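Local coordinates for protein mannose-6-phosphate isomerase (Helicobacter pylori, PDB 2QH5) that probably transfers a guanylyl group from GTP to alpha-D-mannose 1-phosphate, making GDP-mannose and diphosphate, through its N-terminal nucleotidyltransferase domain, the part crystallised here, at residues P170-D173 with K174-E177; D200-K203 with K204-T208; M244-D247 with I248-Q252. All coordinates share one frame; numbering follows the deposited sequence.

Contact 1: residues P170-D173 with K174-E177; sequences PSLD and KAIE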
ATOM      1  N   PRO A 170      -4.956  15.652 -10.711  1.00108.59           N
ATOM      2  CA  PRO A 170      -5.698  16.527 -11.614  1.00110.15           C
ATOM      3  C   PRO A 170      -4.875  17.765 -11.987  1.00111.71           C
ATOM      4  O   PRO A 170      -3.792  17.968 -11.437  1.00112.42           O
ATOM      5  CB  PRO A 170      -6.919  16.920 -10.782  1.00109.33           C
ATOM      6  CG  PRO A 170      -6.435  16.887  -9.366  1.00108.97           C
ATOM      7  CD  PRO A 170      -5.314  15.881  -9.296  1.00108.39           C
ATOM      8  N   SER A 171      -5.375  18.573 -12.918  1.00113.19           N
ATOM      9  CA  SER A 171      -4.733  19.848 -13.243  1.00115.71           C
ATOM     10  C   SER A 171      -4.913  20.827 -12.079  1.00116.89           C
ATOM     11  O   SER A 171      -5.846  20.683 -11.288  1.00117.87           O
ATOM     12  CB  SER A 171      -5.294  20.427 -14.548  1.00115.28           C
ATOM     13  OG  SER A 171      -6.704  20.563 -14.498  1.00115.41           O
ATOM     14  N   LEU A 172      -4.022  21.814 -11.972  1.00118.35           N
ATOM     15  CA  LEU A 172      -4.072  22.789 -10.871  1.00118.92           C
ATOM     16  C   LEU A 172      -5.329  23.670 -10.916  1.00119.31           C
ATOM     17  O   LEU A 172      -5.672  24.340  -9.936  1.00119.41           O
ATOM     18  CB  LEU A 172      -2.785  23.630 -10.825  1.00118.39           C
ATOM     19  CG  LEU A 172      -2.474  24.496  -9.593  1.00118.75           C
ATOM     20  CD1 LEU A 172      -2.748  23.773  -8.272  1.00118.89           C
ATOM     21  CD2 LEU A 172      -1.036  24.999  -9.640  1.00119.34           C
ATOM     22  N   ASP A 173      -6.014  23.642 -12.056  1.00119.31           N
ATOM     23  CA  ASP A 173      -7.323  24.264 -12.208  1.00120.36           C
ATOM     24  C   ASP A 173      -8.368  23.436 -11.471  1.00120.54           C
ATOM     25  O   ASP A 173      -9.174  23.972 -10.706  1.00121.51           O
ATOM     26  CB  ASP A 173      -7.689  24.355 -13.689  1.00120.73           C
ATOM     27  CG  ASP A 173      -6.503  24.712 -14.556  1.00122.61           C
ATOM     28  OD1 ASP A 173      -6.023  23.824 -15.294  1.00124.01           O
ATOM     29  OD2 ASP A 173      -6.038  25.871 -14.483  1.00122.42           O
ATOM     30  N   LYS A 174      -8.333  22.125 -11.706  1.00119.18           N
ATOM     31  CA  LYS A 174      -9.257  21.178 -11.088  1.00116.76           C
ATOM     32  C   LYS A 174      -9.024  21.036  -9.587  1.00116.42           C
ATOM     33  O   LYS A 174      -9.973  20.872  -8.826  1.00116.50           O
ATOM     34  CB  LYS A 174      -9.144  19.809 -11.765  1.00116.34           C
ATOM     35  CG  LYS A 174      -9.682  19.755 -13.186  1.00117.63           C
ATOM     36  CD  LYS A 174     -11.201  19.755 -13.199  1.00121.74           C
ATOM     37  CE  LYS A 174     -11.742  19.586 -14.607  1.00122.55           C
ATOM     38  NZ  LYS A 174     -13.226  19.495 -14.605  1.00120.52           N
ATOM     39  N   ALA A 175      -7.761  21.115  -9.170  1.00117.68           N
ATOM     40  CA  ALA A 175      -7.376  20.963  -7.762  1.00120.08           C
ATOM     41  C   ALA A 175      -7.824  22.138  -6.891  1.00121.75           C
ATOM     42  O   ALA A 175      -7.975  22.001  -5.672  1.00120.67           O
ATOM     43  CB  ALA A 175      -5.869  20.764  -7.644  1.00119.86           C
ATOM     44  N   ILE A 176      -8.028  23.287  -7.527  1.00123.59           N
ATOM     45  CA  ILE A 176      -8.483  24.483  -6.833  1.00124.64           C
ATOM     46  C   ILE A 176     -10.006  24.582  -6.943  1.00124.75           C
ATOM     47  O   ILE A 176     -10.665  25.177  -6.086  1.00126.63           O
ATOM     48  CB  ILE A 176      -7.758  25.753  -7.376  1.00125.37           C
ATOM     49  CG1 ILE A 176      -6.880  26.382  -6.284  1.00125.11           C
ATOM     50  CG2 ILE A 176      -8.729  26.759  -8.025  1.00124.68           C
ATOM     51  CD1 ILE A 176      -5.481  25.792  -6.208  1.00122.10           C
ATOM     52  N   GLU A 177     -10.556  23.971  -7.991  1.00123.54           N
ATOM     53  CA  GLU A 177     -11.999  23.930  -8.207  1.00122.76           C
ATOM     54  C   GLU A 177     -12.666  22.943  -7.248  1.00121.86           C
ATOM     55  O   GLU A 177     -13.765  23.196  -6.750  1.00121.84           O
ATOM     56  CB  GLU A 177     -12.303  23.553  -9.656  1.00123.38           C
ATOM     57  CG  GLU A 177     -13.713  23.884 -10.109  1.00128.05           C
ATOM     58  CD  GLU A 177     -13.850  23.892 -11.620  1.00131.34           C
ATOM     59  OE1 GLU A 177     -13.333  22.961 -12.278  1.00131.76           O
ATOM     60  OE2 GLU A 177     -14.483  24.832 -12.147  1.00132.42           O
TER

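Contact 2: residues D200-K203 with K204-T208; sequences DELK and KHAPT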
ATOM      1  N   ASP A 200      -9.536 -10.173  -8.269  1.00 54.56           N
ATOM      2  CA  ASP A 200     -10.719 -10.249  -9.126  1.00 52.40           C
ATOM      3  C   ASP A 200     -10.994  -8.901  -9.773  1.00 51.66           C
ATOM      4  O   ASP A 200     -11.310  -8.826 -10.961  1.00 53.21           O
ATOM      5  CB  ASP A 200     -11.939 -10.703  -8.329  1.00 53.93           C
ATOM      6  CG  ASP A 200     -11.915 -12.188  -8.018  1.00 65.66           C
ATOM      7  OD1 ASP A 200     -12.792 -12.650  -7.252  1.00 70.99           O
ATOM      8  OD2 ASP A 200     -11.023 -12.893  -8.535  1.00 74.43           O
ATOM      9  N   GLU A 201     -10.865  -7.837  -8.984  1.00 47.03           N
ATOM     10  CA  GLU A 201     -11.040  -6.477  -9.486  1.00 46.14           C
ATOM     11  C   GLU A 201      -9.968  -6.117 -10.497  1.00 48.73           C
ATOM     12  O   GLU A 201     -10.246  -5.428 -11.479  1.00 49.42           O
ATOM     13  CB  GLU A 201     -11.030  -5.468  -8.341  1.00 45.22           C
ATOM     14  CG  GLU A 201     -12.346  -5.388  -7.573  1.00 57.02           C
ATOM     15  CD  GLU A 201     -13.488  -4.874  -8.429  1.00 66.31           C
ATOM     16  OE1 GLU A 201     -14.387  -5.688  -8.742  1.00 64.90           O
ATOM     17  OE2 GLU A 201     -13.480  -3.668  -8.803  1.00 65.29           O
ATOM     18  N   LEU A 202      -8.746  -6.587 -10.259  1.00 50.23           N
ATOM     19  CA  LEU A 202      -7.665  -6.366 -11.210  1.00 53.03           C
ATOM     20  C   LEU A 202      -7.928  -7.136 -12.504  1.00 52.23           C
ATOM     21  O   LEU A 202      -7.676  -6.617 -13.578  1.00 52.57           O
ATOM     22  CB  LEU A 202      -6.301  -6.731 -10.612  1.00 51.27           C
ATOM     23  CG  LEU A 202      -5.046  -6.063 -11.200  1.00 40.77           C
ATOM     24  CD1 LEU A 202      -5.094  -4.542 -11.175  1.00 46.14           C
ATOM     25  CD2 LEU A 202      -3.856  -6.519 -10.420  1.00 43.44           C
ATOM     26  N   LYS A 203      -8.459  -8.354 -12.405  1.00 54.06           N
ATOM     27  CA  LYS A 203      -8.819  -9.113 -13.606  1.00 59.85           C
ATOM     28  C   LYS A 203      -9.802  -8.333 -14.482  1.00 63.93           C
ATOM     29  O   LYS A 203      -9.584  -8.188 -15.686  1.00 63.69           O
ATOM     30  CB  LYS A 203      -9.401 -10.478 -13.240  1.00 60.58           C
ATOM     31  CG  LYS A 203      -9.315 -11.508 -14.361  1.00 69.43           C
ATOM     32  CD  LYS A 203      -9.517 -12.920 -13.811  1.00 84.81           C
ATOM     33  CE  LYS A 203      -9.531 -13.965 -14.925  1.00 94.34           C
ATOM     34  NZ  LYS A 203     -10.858 -14.020 -15.622  1.00101.96           N
ATOM     35  N   LYS A 204     -10.861  -7.818 -13.857  1.00 67.40           N
ATOM     36  CA  LYS A 204     -11.875  -7.018 -14.533  1.00 69.10           C
ATOM     37  C   LYS A 204     -11.323  -5.764 -15.201  1.00 68.39           C
ATOM     38  O   LYS A 204     -11.650  -5.476 -16.351  1.00 70.21           O
ATOM     39  CB  LYS A 204     -12.975  -6.593 -13.553  1.00 74.62           C
ATOM     40  CG  LYS A 204     -14.029  -7.655 -13.257  1.00 87.76           C
ATOM     41  CD  LYS A 204     -15.439  -7.046 -13.117  1.00 95.51           C
ATOM     42  CE  LYS A 204     -15.692  -6.409 -11.749  1.00 98.76           C
ATOM     43  NZ  LYS A 204     -15.745  -7.409 -10.636  1.00 98.09           N
ATOM     44  N   HIS A 205     -10.494  -5.018 -14.478  1.00 64.02           N
ATOM     45  CA  HIS A 205     -10.204  -3.645 -14.873  1.00 62.81           C
ATOM     46  C   HIS A 205      -8.827  -3.409 -15.471  1.00 63.59           C
ATOM     47  O   HIS A 205      -8.656  -2.507 -16.296  1.00 61.27           O
ATOM     48  CB  HIS A 205     -10.503  -2.687 -13.717  1.00 62.35           C
ATOM     49  CG  HIS A 205     -11.966  -2.561 -13.430  1.00 67.45           C
ATOM     50  ND1 HIS A 205     -12.558  -3.111 -12.314  1.00 59.59           N
ATOM     51  CD2 HIS A 205     -12.967  -1.994 -14.146  1.00 71.50           C
ATOM     52  CE1 HIS A 205     -13.855  -2.867 -12.340  1.00 60.15           C
ATOM     53  NE2 HIS A 205     -14.129  -2.192 -13.441  1.00 71.23           N
ATOM     54  N   ALA A 206      -7.853  -4.218 -15.060  1.00 59.97           N
ATOM     55  CA  ALA A 206      -6.529  -4.194 -15.675  1.00 59.94           C
ATOM     56  C   ALA A 206      -6.043  -5.620 -15.933  1.00 59.66           C
ATOM     57  O   ALA A 206      -5.086  -6.081 -15.297  1.00 57.34           O
ATOM     58  CB  ALA A 206      -5.549  -3.429 -14.798  1.00 59.46           C
ATOM     59  N   PRO A 207      -6.705  -6.325 -16.874  1.00 61.43           N
ATOM     60  CA  PRO A 207      -6.477  -7.754 -17.113  1.00 60.98           C
ATOM     61  C   PRO A 207      -5.052  -8.101 -17.524  1.00 61.93           C
ATOM     62  O   PRO A 207      -4.551  -9.168 -17.167  1.00 61.31           O
ATOM     63  CB  PRO A 207      -7.441  -8.086 -18.262  1.00 59.75           C
ATOM     64  CG  PRO A 207      -7.792  -6.794 -18.879  1.00 64.31           C
ATOM     65  CD  PRO A 207      -7.716  -5.770 -17.796  1.00 63.12           C
ATOM     66  N   THR A 208      -4.408  -7.199 -18.262  1.00 62.58           N
ATOM     67  CA  THR A 208      -3.080  -7.447 -18.805  1.00 62.90           C
ATOM     68  C   THR A 208      -1.989  -7.082 -17.809  1.00 62.30           C
ATOM     69  O   THR A 208      -0.815  -7.392 -18.016  1.00 63.32           O
ATOM     70  CB  THR A 208      -2.852  -6.673 -20.111  1.00 65.43           C
ATOM     71  OG1 THR A 208      -2.956  -5.266 -19.859  1.00 67.04           O
ATOM     72  CG2 THR A 208      -3.866  -7.098 -21.180  1.00 63.50           C
TER

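Contact 3: residues M244-D247 with I248-Q252; sequences MSID and IALMQ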
ATOM      1  N   MET A 244       2.883   0.975 -13.783  1.00 72.66           N
ATOM      2  CA  MET A 244       1.580   1.591 -13.506  1.00 68.50           C
ATOM      3  C   MET A 244       1.215   1.597 -12.026  1.00 68.14           C
ATOM      4  O   MET A 244       1.435   0.608 -11.328  1.00 68.29           O
ATOM      5  CB  MET A 244       0.484   0.877 -14.290  1.00 68.56           C
ATOM      6  CG  MET A 244      -0.868   1.539 -14.175  1.00 67.90           C
ATOM      7  SD  MET A 244      -1.993   0.929 -15.410  1.00 66.20           S
ATOM      8  CE  MET A 244      -1.317   1.702 -16.886  1.00 74.62           C
ATOM      9  N   SER A 245       0.520   2.657 -11.644  1.00 66.84           N
ATOM     10  CA  SER A 245       0.033   2.886 -10.303  1.00 65.11           C
ATOM     11  C   SER A 245      -1.263   2.181 -10.010  1.00 62.95           C
ATOM     12  O   SER A 245      -2.064   2.001 -10.889  1.00 63.82           O
ATOM     13  CB  SER A 245      -0.212   4.359 -10.134  1.00 62.07           C
ATOM     14  OG  SER A 245      -0.035   4.681  -8.793  1.00 69.19           O
ATOM     15  N   ILE A 246      -1.493   1.811  -8.763  1.00 60.33           N
ATOM     16  CA  ILE A 246      -2.769   1.170  -8.446  1.00 59.38           C
ATOM     17  C   ILE A 246      -3.950   2.130  -8.649  1.00 60.88           C
ATOM     18  O   ILE A 246      -5.055   1.716  -9.021  1.00 54.18           O
ATOM     19  CB  ILE A 246      -2.751   0.577  -7.020  1.00 53.57           C
ATOM     20  CG1 ILE A 246      -3.943  -0.351  -6.798  1.00 57.36           C
ATOM     21  CG2 ILE A 246      -2.684   1.672  -5.977  1.00 58.91           C
ATOM     22  CD1 ILE A 246      -3.996  -1.507  -7.783  1.00 59.16           C
ATOM     23  N   ASP A 247      -3.678   3.418  -8.443  1.00 61.62           N
ATOM     24  CA  ASP A 247      -4.672   4.464  -8.572  1.00 62.09           C
ATOM     25  C   ASP A 247      -5.128   4.582 -10.008  1.00 60.01           C
ATOM     26  O   ASP A 247      -6.303   4.786 -10.262  1.00 66.20           O
ATOM     27  CB  ASP A 247      -4.116   5.801  -8.080  1.00 66.35           C
ATOM     28  CG  ASP A 247      -3.407   5.684  -6.738  1.00 76.78           C
ATOM     29  OD1 ASP A 247      -2.286   5.125  -6.689  1.00 87.77           O
ATOM     30  OD2 ASP A 247      -3.964   6.167  -5.731  1.00 80.68           O
ATOM     31  N   ILE A 248      -4.198   4.433 -10.945  1.00 60.98           N
ATOM     32  CA  ILE A 248      -4.519   4.507 -12.369  1.00 61.04           C
ATOM     33  C   ILE A 248      -5.104   3.183 -12.860  1.00 60.90           C
ATOM     34  O   ILE A 248      -6.128   3.163 -13.547  1.00 59.60           O
ATOM     35  CB  ILE A 248      -3.274   4.921 -13.202  1.00 63.47           C
ATOM     36  CG1 ILE A 248      -2.908   6.383 -12.912  1.00 63.75           C
ATOM     37  CG2 ILE A 248      -3.511   4.718 -14.698  1.00 64.06           C
ATOM     38  CD1 ILE A 248      -1.472   6.756 -13.257  1.00 74.79           C
ATOM     39  N   ALA A 249      -4.456   2.083 -12.474  1.00 64.12           N
ATOM     40  CA  ALA A 249      -4.831   0.732 -12.906  1.00 62.08           C
ATOM     41  C   ALA A 249      -6.224   0.303 -12.475  1.00 62.63           C
ATOM     42  O   ALA A 249      -6.956  -0.335 -13.243  1.00 63.76           O
ATOM     43  CB  ALA A 249      -3.810  -0.286 -12.401  1.00 60.33           C
ATOM     44  N   LEU A 250      -6.587   0.651 -11.246  1.00 61.29           N
ATOM     45  CA  LEU A 250      -7.745   0.034 -10.616  1.00 61.28           C
ATOM     46  C   LEU A 250      -8.689   1.010  -9.933  1.00 60.61           C
ATOM     47  O   LEU A 250      -9.903   0.946 -10.134  1.00 57.50           O
ATOM     48  CB  LEU A 250      -7.278  -1.025  -9.618  1.00 60.82           C
ATOM     49  CG  LEU A 250      -8.324  -1.833  -8.856  1.00 58.48           C
ATOM     50  CD1 LEU A 250      -9.268  -2.565  -9.804  1.00 61.90           C
ATOM     51  CD2 LEU A 250      -7.615  -2.801  -7.929  1.00 55.21           C
ATOM     52  N   MET A 251      -8.129   1.908  -9.130  1.00 59.77           N
ATOM     53  CA  MET A 251      -8.939   2.792  -8.298  1.00 62.88           C
ATOM     54  C   MET A 251      -9.757   3.808  -9.100  1.00 63.10           C
ATOM     55  O   MET A 251     -10.760   4.311  -8.617  1.00 68.52           O
ATOM     56  CB  MET A 251      -8.078   3.487  -7.235  1.00 60.70           C
ATOM     57  CG  MET A 251      -7.282   2.533  -6.357  1.00 58.14           C
ATOM     58  SD  MET A 251      -8.322   1.426  -5.385  1.00 61.67           S
ATOM     59  CE  MET A 251      -7.159   0.185  -4.848  1.00 61.73           C
ATOM     60  N   GLN A 252      -9.356   4.093 -10.331  1.00 63.94           N
ATOM     61  CA  GLN A 252     -10.141   4.995 -11.175  1.00 64.01           C
ATOM     62  C   GLN A 252     -11.262   4.274 -11.935  1.00 65.91           C
ATOM     63  O   GLN A 252     -12.031   4.904 -12.668  1.00 65.52           O
ATOM     64  CB  GLN A 252      -9.238   5.754 -12.150  1.00 61.76           C
ATOM     65  CG  GLN A 252      -8.447   6.879 -11.506  1.00 64.74           C
ATOM     66  CD  GLN A 252      -7.869   7.852 -12.517  1.00 74.29           C
ATOM     67  OE1 GLN A 252      -7.487   8.969 -12.166  1.00 83.03           O
ATOM     68  NE2 GLN A 252      -7.803   7.435 -13.781  1.00 77.72           N
TER

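Contact 1: residues P170-D173 with K174-E177
K174 folds back over P170 and S171 as the chain enters helix 172-181, and its side chain can be followed outward atom by atom. Its CB lies 3.8 Å from P170 CB, a contact of two methylenes, and also comes near the S171 carbonyl oxygen. The next carbon, K174 CG, rests 3.4 Å from S171 OG; the torsion that puts it there sets CG beside the backbone N and opposite the carbonyl carbon (chi1 -70°). A bend at chi2 then turns CD, CE and NZ away from the P170-D173 backbone, and the side chain also touches a neighbouring molecule in the crystal.

The backbone supplies the firm bonds. A175 N donates to S171 O over 2.9 Å, approaching nearly along the carbonyl axis, and E177 N reaches D173 O at 3.0 Å; the same oxygen also receives a weak bond from I176 N. S171 OG gives a weak hydrogen bond to D173 OD1, linking two polar side chains of the first turn.

On another part of the surface, L172 CD1 meets I176 CD1 at 4.0 Å, one turn apart, with the two side chains crossing at a slant. P170 CG at 4.3 Å and L172 CD1 at 4.4 Å both approach A175 CB, the buried residue here, which also packs on T150. The chemistry is thus divided: main-chain bonds, partly bent and weak, define the turn, loose aliphatic contacts surround A175 CB while A175 and P170 lean on Y154 of strand 153-156, and polar side chains add only the weak S171 OG to D173 OD1 bond.

Contact 2: residues D200-K203 with K204-T208
The last turn of helix 195-205 ends here in a break at A206, beyond which helix 207-216 sets off from P207. Three i to i+4 bonds close the turn: K204 N to D200 O at 3.1 Å, H205 N to E201 O, and A206 N to L202 O at 2.8 Å. The sequence of bonds breaks at P207, whose N carries no hydrogen although it lies 3.4 Å from L202 O; A206 itself leaves helical torsions (phi -135°) and takes the N-cap position of the next helix.

Within this helix-to-helix junction of the nucleotidyltransferase domain, E201 divides its carboxylate. OE1 forms a salt bridge with K204 NZ at 2.9 Å, met nearly along the C-O bond, while OE2 is hydrogen-bonded to S254 OG. Bends at chi2, chi3 and chi4 bring K204 NZ back to OE1. H205 lies alongside E201, ring and carboxylate planes turned 57° apart; its ND1 makes a weak bond of 3.4 Å to E201 O, which sits at the ring's edge near its plane. K204 CB leans on one face of that ring, offset toward its rim. Elsewhere on the turn, L202 CD1 packs against A206 CB at 3.8 Å, both residues being buried.

Contact 3: residues M244-D247 with I248-Q252
Backbone bonding over these nine residues starts as an ordinary alpha turn and widens into a pi-type one. A249 N donates to S245 O at 2.9 Å in a nearly straight bond (N-H...O 166°), and I248 N adds a weak one to the same oxygen. Next, I246 O is gripped twice: by L250 N at 2.9 Å, tilted well off the carbonyl plane, and by M251 N at 3.1 Å, lying in that plane and straight at 169°. This i to i+5 bond marks the wide turn, and a weak bond from Q252 N to D247 O repeats its spacing.

Helix 246-251 is one short element of the GT-A type nucleotidyltransferase domain, wedged among strands 165-168 and 184-194 and helices 90-99 and 195-205. At its entry S245 holds the N-cap position without a capping bond from its side chain, and I246 N is instead met by T90 OG1 from outside. M244 lies over the first turn, its SD 3.7 Å from A249 CB and 4.1 Å from I248 CG2; CG is opposite the backbone N (chi1 -174°), and the bend at chi3, about CG-SD, turns CE aside.

One branch of I246, CG1 and the CD1 beyond it, meets two partners. CD1 sits 3.8 Å from L250 CB, the side chains running alongside each other, whereas CG1 meets M251 CE, also at 3.8 Å, where the chains pass at an angle. M251 curls round through its chi2 bend to bring the methyl there; the M251 side chain also touches F191 and F193. Farther on, Q252 CG lies 3.2 Å from D247 O, while its OE1 accepts from E168 N.

Overall arrangement
Along the chain the three contacts come in series, 170-177, then 200-208, then 244-252, all inside one nucleotidyltransferase domain. Contacts 2 and 3, both partly buried, have centres about 11 Å apart: the end of helix 195-205 packs on helix 246-251, with L250 CD1 3.5 Å from E201 O and A206 CB 3.7 Å from A249 O. Contact 1, at the start of helix 172-181, is a surface contact touching neither, about 7 Å from contact 3 at the nearest atoms and, between centres, about 19 Å from contact 3 and 29 Å from contact 2. The mixed sheet relates contacts 1 (strand 153-156) and 3 (strands 165-168 and 184-194); contact 2 joins through its packing on contact 3.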